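Local structure of AA9 family lytic polysaccharide monooxygenase B (Heterobasidion irregulare TC 32-1, 5NNS) at residues A[1-9]-A[29-38]; A[80-91]-A[148-159]. The protein oxidatively cleaves crystalline and amorphous polysaccharides such as cellulose at a copper site, giving specifically C1-oxidised products. All blocks are in the same frame, centred on the assembly; numbering follows the deposited sequence. Where two conformers were deposited one is given.

Interaction 1 (A[1-9]-A[29-38]); sequences HGGVLAYSL and IQREWDTYNP. With CU (copper (II) ion), chain E.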
loop_
_atom_site.group_PDB
_atom_site.type_symbol
_atom_site.label_atom_id
_atom_site.label_comp_id
_atom_site.label_asym_id
_atom_site.label_seq_id
_atom_site.Cartn_x
_atom_site.Cartn_y
_atom_site.Cartn_z
ATOM N N HIS A 1 -8.868 -1.834 -11.330
ATOM C CA HIS A 1 -7.744 -2.329 -12.177
ATOM C C HIS A 1 -6.799 -1.172 -12.424
ATOM O O HIS A 1 -7.233 -0.061 -12.739
ATOM C CB HIS A 1 -8.223 -2.915 -13.514
ATOM C CG HIS A 1 -8.527 -4.381 -13.469
ATOM N ND1 HIS A 1 -9.664 -4.890 -12.881
ATOM C CD2 HIS A 1 -7.848 -5.445 -13.961
ATOM C CE1 HIS A 1 -9.666 -6.207 -13.001
ATOM N NE2 HIS A 1 -8.575 -6.569 -13.653
ATOM N N GLY A 2 -5.512 -1.441 -12.263
ATOM C CA GLY A 2 -4.496 -0.407 -12.297
ATOM C C GLY A 2 -3.556 -0.559 -11.136
ATOM O O GLY A 2 -3.373 -1.661 -10.619
ATOM N N GLY A 3 -2.967 0.559 -10.726
ATOM C CA GLY A 3 -2.051 0.582 -9.602
ATOM C C GLY A 3 -1.354 1.915 -9.546
ATOM O O GLY A 3 -1.723 2.847 -10.269
ATOM N N VAL A 4 -0.340 1.996 -8.690
ATOM C CA VAL A 4 0.453 3.208 -8.526
ATOM C C VAL A 4 1.430 3.329 -9.699
ATOM O O VAL A 4 2.337 2.496 -9.855
ATOM C CB VAL A 4 1.220 3.205 -7.192
ATOM C CG1 VAL A 4 2.085 4.461 -7.065
ATOM C CG2 VAL A 4 0.245 3.086 -6.020
ATOM N N LEU A 5 1.226 4.366 -10.514
ATOM C CA LEU A 5 2.045 4.629 -11.695
ATOM C C LEU A 5 3.245 5.533 -11.416
ATOM O O LEU A 5 4.254 5.442 -12.110
ATOM C CB LEU A 5 1.194 5.268 -12.786
ATOM C CG LEU A 5 -0.060 4.516 -13.226
ATOM C CD1 LEU A 5 -0.755 5.336 -14.296
ATOM C CD2 LEU A 5 0.267 3.115 -13.725
ATOM N N ALA A 6 3.130 6.409 -10.421
ATOM C CA ALA A 6 4.185 7.367 -10.105
ATOM C C ALA A 6 4.050 7.882 -8.676
ATOM O O ALA A 6 3.038 7.643 -8.010
ATOM C CB ALA A 6 4.147 8.529 -11.086
ATOM N N TYR A 7 5.082 8.592 -8.219
ATOM C CA TYR A 7 5.093 9.203 -6.891
ATOM C C TYR A 7 5.553 10.656 -6.947
ATOM O O TYR A 7 6.258 11.063 -7.878
ATOM C CB TYR A 7 6.029 8.441 -5.948
ATOM C CG TYR A 7 5.696 6.981 -5.765
ATOM C CD1 TYR A 7 6.194 6.022 -6.642
ATOM C CD2 TYR A 7 4.896 6.550 -4.706
ATOM C CE1 TYR A 7 5.894 4.675 -6.483
ATOM C CE2 TYR A 7 4.595 5.206 -4.536
ATOM C CZ TYR A 7 5.093 4.275 -5.429
ATOM O OH TYR A 7 4.808 2.947 -5.279
ATOM N N SER A 8 5.119 11.426 -5.949
ATOM C CA SER A 8 5.758 12.685 -5.570
ATOM C C SER A 8 6.096 12.544 -4.093
ATOM O O SER A 8 5.197 12.424 -3.260
ATOM C CB SER A 8 4.843 13.888 -5.817
ATOM O OG SER A 8 5.456 15.102 -5.404
ATOM N N LEU A 9 7.393 12.520 -3.788
ATOM C CA LEU A 9 7.897 12.267 -2.442
ATOM C C LEU A 9 8.773 13.447 -2.019
ATOM O O LEU A 9 9.840 13.681 -2.601
ATOM C CB LEU A 9 8.700 10.957 -2.401
ATOM C CG LEU A 9 8.054 9.721 -3.041
ATOM C CD1 LEU A 9 9.064 8.591 -3.151
ATOM C CD2 LEU A 9 6.822 9.257 -2.274
ATOM N N ILE A 29 12.140 3.775 -8.485
ATOM C CA ILE A 29 12.102 3.483 -7.050
ATOM C C ILE A 29 11.125 2.347 -6.716
ATOM O O ILE A 29 11.222 1.737 -5.647
ATOM C CB ILE A 29 11.775 4.729 -6.191
ATOM C CG1 ILE A 29 10.381 5.306 -6.503
ATOM C CG2 ILE A 29 12.859 5.783 -6.366
ATOM C CD1 ILE A 29 9.889 6.263 -5.440
ATOM N N GLN A 30 10.196 2.079 -7.632
ATOM C CA GLN A 30 9.124 1.121 -7.416
ATOM C C GLN A 30 9.548 -0.316 -7.726
ATOM O O GLN A 30 10.317 -0.552 -8.661
ATOM C CB GLN A 30 7.927 1.495 -8.288
ATOM C CG GLN A 30 6.603 1.027 -7.728
ATOM C CD GLN A 30 5.435 1.389 -8.602
ATOM O OE1 GLN A 30 5.518 1.309 -9.831
ATOM N NE2 GLN A 30 4.324 1.771 -7.977
ATOM N N ARG A 31 9.036 -1.264 -6.939
ATOM C CA ARG A 31 9.214 -2.690 -7.210
ATOM C C ARG A 31 8.357 -3.106 -8.402
ATOM O O ARG A 31 7.302 -2.512 -8.662
ATOM C CB ARG A 31 8.856 -3.544 -5.984
ATOM C CG ARG A 31 9.830 -3.433 -4.818
ATOM C CD ARG A 31 11.261 -3.739 -5.243
ATOM N NE ARG A 31 12.117 -4.127 -4.119
ATOM C CZ ARG A 31 12.223 -5.359 -3.612
ATOM N NH1 ARG A 31 11.520 -6.382 -4.099
ATOM N NH2 ARG A 31 13.046 -5.572 -2.593
ATOM N N GLU A 32 8.829 -4.121 -9.126
ATOM C CA GLU A 32 8.183 -4.569 -10.356
ATOM C C GLU A 32 6.795 -5.121 -10.063
ATOM O O GLU A 32 6.641 -5.964 -9.190
ATOM C CB GLU A 32 9.029 -5.645 -11.043
ATOM C CG GLU A 32 8.356 -6.386 -12.195
ATOM C CD GLU A 32 9.285 -7.368 -12.894
ATOM O OE1 GLU A 32 10.489 -7.408 -12.562
ATOM O OE2 GLU A 32 8.812 -8.113 -13.776
ATOM N N TRP A 33 5.800 -4.631 -10.792
ATOM C CA TRP A 33 4.463 -5.218 -10.790
ATOM C C TRP A 33 4.007 -5.327 -12.238
ATOM O O TRP A 33 4.091 -4.362 -12.988
ATOM C CB TRP A 33 3.495 -4.392 -9.926
ATOM C CG TRP A 33 3.317 -2.939 -10.317
ATOM C CD1 TRP A 33 4.207 -1.920 -10.139
ATOM C CD2 TRP A 33 2.157 -2.353 -10.913
ATOM N NE1 TRP A 33 3.675 -0.740 -10.600
ATOM C CE2 TRP A 33 2.414 -0.977 -11.074
ATOM C CE3 TRP A 33 0.917 -2.861 -11.322
ATOM C CZ2 TRP A 33 1.485 -0.096 -11.647
ATOM C CZ3 TRP A 33 -0.021 -1.985 -11.885
ATOM C CH2 TRP A 33 0.274 -0.617 -12.037
ATOM N N ASP A 34 3.527 -6.505 -12.624
ATOM C CA ASP A 34 3.422 -6.884 -14.041
ATOM C C ASP A 34 2.063 -6.727 -14.731
ATOM O O ASP A 34 2.011 -6.758 -15.965
ATOM C CB ASP A 34 3.911 -8.325 -14.212
ATOM C CG ASP A 34 5.366 -8.502 -13.784
ATOM O OD1 ASP A 34 6.189 -7.630 -14.114
ATOM O OD2 ASP A 34 5.684 -9.509 -13.117
ATOM N N THR A 35 0.992 -6.537 -13.960
ATOM C CA THR A 35 -0.349 -6.422 -14.524
ATOM C C THR A 35 -1.231 -5.528 -13.677
ATOM O O THR A 35 -0.932 -5.268 -12.514
ATOM C CB THR A 35 -1.024 -7.799 -14.617
ATOM O OG1 THR A 35 -2.356 -7.649 -15.122
ATOM C CG2 THR A 35 -1.072 -8.464 -13.242
ATOM N N TYR A 36 -2.331 -5.079 -14.276
ATOM C CA TYR A 36 -3.354 -4.287 -13.583
ATOM C C TYR A 36 -4.278 -5.116 -12.675
ATOM O O TYR A 36 -5.064 -4.537 -11.940
ATOM C CB TYR A 36 -4.231 -3.568 -14.618
ATOM C CG TYR A 36 -3.739 -2.215 -15.080
ATOM C CD1 TYR A 36 -2.390 -1.860 -15.032
ATOM C CD2 TYR A 36 -4.635 -1.286 -15.591
ATOM C CE1 TYR A 36 -1.961 -0.612 -15.464
ATOM C CE2 TYR A 36 -4.211 -0.045 -16.024
ATOM C CZ TYR A 36 -2.876 0.283 -15.960
ATOM O OH TYR A 36 -2.458 1.508 -16.393
ATOM N N ASN A 37 -4.204 -6.448 -12.749
ATOM C CA ASN A 37 -5.137 -7.345 -12.068
ATOM C C ASN A 37 -4.949 -7.377 -10.561
ATOM O O ASN A 37 -3.820 -7.251 -10.067
ATOM C CB ASN A 37 -4.971 -8.791 -12.561
ATOM C CG ASN A 37 -5.201 -8.943 -14.050
ATOM O OD1 ASN A 37 -5.814 -8.094 -14.690
ATOM N ND2 ASN A 37 -4.706 -10.034 -14.605
ATOM N N PRO A 38 -6.049 -7.587 -9.824
ATOM C CA PRO A 38 -5.919 -7.714 -8.379
ATOM C C PRO A 38 -5.307 -9.046 -7.950
ATOM O O PRO A 38 -5.367 -10.036 -8.686
ATOM C CB PRO A 38 -7.362 -7.639 -7.884
ATOM C CG PRO A 38 -8.175 -8.136 -9.024
ATOM C CD PRO A 38 -7.452 -7.694 -10.265
HETATM CU CU CU E . -10.581 -3.551 -11.395
#
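The copper-binding histidine brace of this AA9 enzyme opens the contact: H1 lies against N37 and P38 of the 29-38 loop, and the residues behind it run along the same loop as strand 4-9 of the beta-sandwich. H1 holds the copper ion twice, through its amino N at 2.4 Å and through ring ND1; H80 adds the third nitrogen. P38 CD lies over one face of the imidazole, 4.1 Å from its centroid, and N37 OD1 sits at the ring edge, where it takes a weak, bent hydrogen bond from H1 NE2. Just behind the brace, G2 N donates to Y36 O at 3.1 Å. G2 CA rests 3.5 Å from the centroid of the Y36 ring, over its face.

Further along, W33 CZ3, CH2 and CZ2 lie against G2 O, G3 CA and V4 O, while L5 CD2 meets the indole edge. Q30 works as a clamp. With chi1 at -153° its CG swings away from its own backbone N, and the extended chain carries the amide to the strand. NE2 donates to V4 O at 2.8 Å; V4 O lies in the amide plane, though NE2 stands above the carbonyl plane of V4. Its second bond, to Y7 OH at 3.0 Å, is tilted from the amide plane. OE1 accepts from W33 NE1 as well as from F17 N. With an alanine in its place, V4 O, Y7 OH, W33 NE1 and F17 N would probably each lose a partner, and the indole would be freer to shift. At the far end, I29 and L9 meet tip to tip, CD1 to CD1, in a tight 3.4 Å contact.

Interaction 2 (A[80-91]-A[148-159]); sequences HTIGPVMVYMAN and NYILRHELLAIH. With CU (copper (II) ion), chain E.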
loop_
_atom_site.group_PDB
_atom_site.type_symbol
_atom_site.label_atom_id
_atom_site.label_comp_id
_atom_site.label_asym_id
_atom_site.label_seq_id
_atom_site.Cartn_x
_atom_site.Cartn_y
_atom_site.Cartn_z
ATOM N N HIS A 80 -12.635 1.882 -9.400
ATOM C CA HIS A 80 -13.394 1.358 -8.269
ATOM C C HIS A 80 -13.503 2.371 -7.139
ATOM O O HIS A 80 -12.603 3.177 -6.925
ATOM C CB HIS A 80 -12.783 0.046 -7.811
ATOM C CG HIS A 80 -12.688 -0.959 -8.909
ATOM N ND1 HIS A 80 -13.770 -1.300 -9.693
ATOM C CD2 HIS A 80 -11.638 -1.662 -9.389
ATOM C CE1 HIS A 80 -13.391 -2.191 -10.593
ATOM N NE2 HIS A 80 -12.102 -2.422 -10.435
ATOM N N THR A 81 -14.637 2.346 -6.448
ATOM C CA THR A 81 -14.959 3.355 -5.445
ATOM C C THR A 81 -15.276 2.810 -4.046
ATOM O O THR A 81 -15.416 3.600 -3.117
ATOM C CB THR A 81 -16.140 4.200 -5.941
ATOM O OG1 THR A 81 -17.205 3.334 -6.355
ATOM C CG2 THR A 81 -15.706 5.049 -7.112
ATOM N N ILE A 82 -15.351 1.490 -3.885
ATOM C CA ILE A 82 -15.786 0.878 -2.624
ATOM C C ILE A 82 -14.664 0.031 -2.008
ATOM O O ILE A 82 -14.289 -1.010 -2.546
ATOM C CB ILE A 82 -17.047 0.014 -2.832
ATOM C CG1 ILE A 82 -18.197 0.864 -3.390
ATOM C CG2 ILE A 82 -17.469 -0.655 -1.529
ATOM C CD1 ILE A 82 -19.275 0.058 -4.095
ATOM N N GLY A 83 -14.137 0.510 -0.885
ATOM C CA GLY A 83 -13.161 -0.210 -0.071
ATOM C C GLY A 83 -12.134 0.731 0.549
ATOM O O GLY A 83 -12.111 1.920 0.223
ATOM N N PRO A 84 -11.290 0.212 1.460
ATOM C CA PRO A 84 -10.318 1.063 2.134
ATOM C C PRO A 84 -9.065 1.328 1.312
ATOM O O PRO A 84 -8.758 0.575 0.388
ATOM C CB PRO A 84 -9.951 0.246 3.377
ATOM C CG PRO A 84 -10.103 -1.166 2.938
ATOM C CD PRO A 84 -11.315 -1.143 2.050
ATOM N N VAL A 85 -8.367 2.410 1.663
ATOM C CA VAL A 85 -6.994 2.675 1.221
ATOM C C VAL A 85 -6.099 2.468 2.429
ATOM O O VAL A 85 -6.449 2.901 3.523
ATOM C CB VAL A 85 -6.808 4.133 0.740
ATOM C CG1 VAL A 85 -5.367 4.377 0.295
ATOM C CG2 VAL A 85 -7.805 4.472 -0.369
ATOM N N MET A 86 -4.951 1.821 2.231
ATOM C CA MET A 86 -3.997 1.583 3.317
ATOM C C MET A 86 -2.593 1.899 2.847
ATOM O O MET A 86 -2.226 1.578 1.710
ATOM C CB MET A 86 -4.070 0.129 3.790
ATOM C CG MET A 86 -5.388 -0.226 4.459
ATOM S SD MET A 86 -5.562 -2.002 4.681
ATOM C CE MET A 86 -5.999 -2.495 3.010
ATOM N N VAL A 87 -1.817 2.529 3.722
ATOM C CA VAL A 87 -0.411 2.812 3.464
ATOM C C VAL A 87 0.415 2.139 4.558
ATOM O O VAL A 87 0.201 2.376 5.744
ATOM C CB VAL A 87 -0.139 4.325 3.385
ATOM C CG1 VAL A 87 1.282 4.594 2.901
ATOM C CG2 VAL A 87 -1.153 4.986 2.455
ATOM N N TYR A 88 1.322 1.260 4.139
ATOM C CA TYR A 88 2.204 0.521 5.036
ATOM C C TYR A 88 3.648 0.947 4.800
ATOM O O TYR A 88 3.999 1.462 3.726
ATOM C CB TYR A 88 2.124 -0.988 4.764
ATOM C CG TYR A 88 0.891 -1.718 5.254
ATOM C CD1 TYR A 88 -0.307 -1.674 4.538
ATOM C CD2 TYR A 88 0.932 -2.506 6.412
ATOM C CE1 TYR A 88 -1.430 -2.368 4.969
ATOM C CE2 TYR A 88 -0.190 -3.206 6.849
ATOM C CZ TYR A 88 -1.366 -3.134 6.124
ATOM O OH TYR A 88 -2.479 -3.822 6.551
ATOM N N MET A 89 4.484 0.702 5.805
ATOM C CA MET A 89 5.930 0.706 5.627
ATOM C C MET A 89 6.563 -0.500 6.318
ATOM O O MET A 89 5.957 -1.130 7.185
ATOM C CB MET A 89 6.541 1.984 6.184
ATOM C CG MET A 89 6.143 3.259 5.466
ATOM S SD MET A 89 6.841 4.653 6.367
ATOM C CE MET A 89 8.545 4.584 5.819
ATOM N N ALA A 90 7.793 -0.801 5.916
ATOM C CA ALA A 90 8.576 -1.876 6.511
ATOM C C ALA A 90 10.049 -1.549 6.409
ATOM O O ALA A 90 10.511 -1.138 5.352
ATOM C CB ALA A 90 8.297 -3.188 5.795
ATOM N N ASN A 91 10.777 -1.756 7.504
ATOM C CA ASN A 91 12.236 -1.663 7.508
ATOM C C ASN A 91 12.790 -2.829 6.694
ATOM O O ASN A 91 12.395 -3.971 6.900
ATOM C CB ASN A 91 12.774 -1.715 8.945
ATOM C CG ASN A 91 14.178 -1.146 9.073
ATOM O OD1 ASN A 91 15.091 -1.518 8.330
ATOM N ND2 ASN A 91 14.355 -0.240 10.031
ATOM N N ASN A 148 16.491 2.201 5.884
ATOM C CA ASN A 148 16.002 1.787 4.580
ATOM C C ASN A 148 14.640 1.122 4.766
ATOM O O ASN A 148 14.508 0.186 5.570
ATOM C CB ASN A 148 16.992 0.817 3.943
ATOM C CG ASN A 148 18.396 1.388 3.867
ATOM O OD1 ASN A 148 18.593 2.520 3.417
ATOM N ND2 ASN A 148 19.380 0.608 4.309
ATOM N N TYR A 149 13.641 1.623 4.037
ATOM C CA TYR A 149 12.250 1.189 4.175
ATOM C C TYR A 149 11.572 0.981 2.826
ATOM O O TYR A 149 11.857 1.705 1.864
ATOM C CB TYR A 149 11.430 2.242 4.924
ATOM C CG TYR A 149 11.786 2.442 6.368
ATOM C CD1 TYR A 149 12.827 3.290 6.734
ATOM C CD2 TYR A 149 11.059 1.811 7.384
ATOM C CE1 TYR A 149 13.151 3.497 8.064
ATOM C CE2 TYR A 149 11.375 2.007 8.721
ATOM C CZ TYR A 149 12.422 2.854 9.057
ATOM O OH TYR A 149 12.740 3.056 10.378
ATOM N N ILE A 150 10.661 0.010 2.770
ATOM C CA ILE A 150 9.669 -0.043 1.699
ATOM C C ILE A 150 8.483 0.837 2.105
ATOM O O ILE A 150 8.099 0.848 3.273
ATOM C CB ILE A 150 9.145 -1.471 1.452
ATOM C CG1 ILE A 150 10.286 -2.425 1.075
ATOM C CG2 ILE A 150 8.071 -1.468 0.367
ATOM C CD1 ILE A 150 11.048 -2.055 -0.186
ATOM N N LEU A 151 7.928 1.568 1.140
ATOM C CA LEU A 151 6.672 2.299 1.297
ATOM C C LEU A 151 5.646 1.610 0.414
ATOM O O LEU A 151 5.831 1.535 -0.805
ATOM C CB LEU A 151 6.825 3.754 0.848
ATOM C CG LEU A 151 5.559 4.627 0.843
ATOM C CD1 LEU A 151 5.071 4.839 2.266
ATOM C CD2 LEU A 151 5.812 5.961 0.149
ATOM N N ARG A 152 4.557 1.151 1.027
ATOM C CA ARG A 152 3.602 0.260 0.387
ATOM C C ARG A 152 2.210 0.894 0.366
ATOM O O ARG A 152 1.681 1.243 1.425
ATOM C CB ARG A 152 3.577 -1.076 1.145
ATOM C CG ARG A 152 2.391 -1.985 0.836
ATOM C CD ARG A 152 2.550 -3.349 1.473
ATOM N NE ARG A 152 1.686 -4.346 0.843
ATOM C CZ ARG A 152 0.418 -4.597 1.177
ATOM N NH1 ARG A 152 -0.189 -3.927 2.152
ATOM N NH2 ARG A 152 -0.247 -5.542 0.522
ATOM N N HIS A 153 1.625 1.030 -0.829
ATOM C CA HIS A 153 0.236 1.498 -0.980
ATOM C C HIS A 153 -0.646 0.335 -1.388
ATOM O O HIS A 153 -0.251 -0.475 -2.227
ATOM C CB HIS A 153 0.132 2.613 -2.019
ATOM C CG HIS A 153 0.785 3.886 -1.592
ATOM N ND1 HIS A 153 2.144 4.084 -1.674
ATOM C CD2 HIS A 153 0.271 5.019 -1.057
ATOM C CE1 HIS A 153 2.440 5.287 -1.211
ATOM N NE2 HIS A 153 1.321 5.879 -0.836
ATOM N N GLU A 154 -1.843 0.270 -0.802
ATOM C CA GLU A 154 -2.764 -0.824 -1.038
ATOM C C GLU A 154 -4.204 -0.343 -1.133
ATOM O O GLU A 154 -4.674 0.438 -0.291
ATOM C CB GLU A 154 -2.648 -1.867 0.066
ATOM C CG GLU A 154 -3.446 -3.133 -0.207
ATOM C CD GLU A 154 -3.182 -4.227 0.802
ATOM O OE1 GLU A 154 -3.011 -3.923 2.006
ATOM O OE2 GLU A 154 -3.122 -5.405 0.388
ATOM N N LEU A 155 -4.887 -0.828 -2.166
ATOM C CA LEU A 155 -6.314 -0.622 -2.336
ATOM C C LEU A 155 -6.977 -1.968 -2.207
ATOM O O LEU A 155 -6.533 -2.942 -2.818
ATOM C CB LEU A 155 -6.610 -0.024 -3.707
ATOM C CG LEU A 155 -5.915 1.298 -4.040
ATOM C CD1 LEU A 155 -6.418 1.835 -5.373
ATOM C CD2 LEU A 155 -6.110 2.344 -2.954
ATOM N N LEU A 156 -8.022 -2.027 -1.392
ATOM C CA LEU A 156 -8.811 -3.236 -1.223
ATOM C C LEU A 156 -10.196 -2.919 -1.761
ATOM O O LEU A 156 -11.012 -2.332 -1.063
ATOM C CB LEU A 156 -8.853 -3.658 0.251
ATOM C CG LEU A 156 -9.849 -4.751 0.662
ATOM C CD1 LEU A 156 -9.754 -5.971 -0.240
ATOM C CD2 LEU A 156 -9.669 -5.132 2.128
ATOM N N ALA A 157 -10.431 -3.288 -3.018
ATOM C CA ALA A 157 -11.728 -3.123 -3.658
ATOM C C ALA A 157 -12.624 -4.300 -3.285
ATOM O O ALA A 157 -12.257 -5.448 -3.524
ATOM C CB ALA A 157 -11.570 -3.028 -5.170
ATOM N N ILE A 158 -13.792 -4.003 -2.714
ATOM C CA ILE A 158 -14.718 -5.024 -2.190
ATOM C C ILE A 158 -16.120 -4.927 -2.818
ATOM O O ILE A 158 -17.132 -5.261 -2.192
ATOM C CB ILE A 158 -14.788 -4.972 -0.640
ATOM C CG1 ILE A 158 -15.298 -3.615 -0.129
ATOM C CG2 ILE A 158 -13.416 -5.272 -0.060
ATOM C CD1 ILE A 158 -15.495 -3.570 1.374
ATOM N N HIS A 159 -16.144 -4.479 -4.070
ATOM C CA HIS A 159 -17.361 -4.348 -4.865
ATOM C C HIS A 159 -17.903 -5.678 -5.402
ATOM O O HIS A 159 -19.070 -5.735 -5.800
ATOM C CB HIS A 159 -17.137 -3.383 -6.042
ATOM C CG HIS A 159 -16.022 -3.790 -6.952
ATOM N ND1 HIS A 159 -14.703 -3.483 -6.691
ATOM C CD2 HIS A 159 -16.023 -4.494 -8.106
ATOM C CE1 HIS A 159 -13.940 -3.975 -7.650
ATOM N NE2 HIS A 159 -14.718 -4.588 -8.523
HETATM CU CU CU E . -10.581 -3.551 -11.395
HETATM O O HOH W 1 -14.633 -1.283 -5.187
HETATM O O HOH W 2 12.201 0.747 12.086
HETATM O O HOH W 3 17.432 -0.462 7.412
#
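Y149, M86 and Y88 bury the most surface where strands 85-91 and 148-157 pair antiparallel, their N-to-C directions at 160°. M86 and E154 form a hydrogen-bonded pair and lie side by side. The M86 chain bends at chi3 (-77°), which brings CE to 3.5 Å from E154 OE1 and also against L156 CB. Next on the same face, Y88 runs alongside R152: its CD1 meets the edge of the guanidinium, 3.3 Å from NH1, with the two planes 74° apart. That group is in turn held by a salt bridge from R152 NH1 to E154 OE1 (2.8 Å) and by the carbonyls of S48 and I47, while Y195 OH also bonds to E154 OE1.

Y149 points to the other face. M89 CE packs on its CB at 3.8 Å, and N91 CG lies over one face of its ring, toward the rim. A water joins Y149 OH to N91 ND2; Y149 OH also bonds to A145 O, and N91 OD1 to G93 N. V87 shares this face, setting CG1 over the H153 ring.

Beyond the strands, at the copper end, the rings of H80 and H159 form an offset stack, centroids 4.0 Å apart. H80 NE2 binds the copper ion, and H159 probably takes part in O2 binding, as in relatives.

The pair is central in its sheet: strand 106-116 flanks 85-91, strand 165-176 flanks 148-157, and helix 125-131 packs on H80, V85 and L155.

How the interactions relate
From the N terminus, interaction 1 comes first: residues 1-9 enter strand 4-9, the chain continues through strand 12-15, and the 29-38 loop comes back along the starting residues. Only after that loop has closed does interaction 2 open at 80-91; strand 106-116 and helix 125-131 lie in the much longer excursion before 148-159 returns. The two contacts therefore follow in series and do not cross. Interaction 1 ties a loop to strand 4-9 of one sheet, interaction 2 pairs two strands of the other, and they meet between the sheets, where V4 and Y7 pack on H153 and L9 on L151. At one end H1 and H80 converge on the same copper ion.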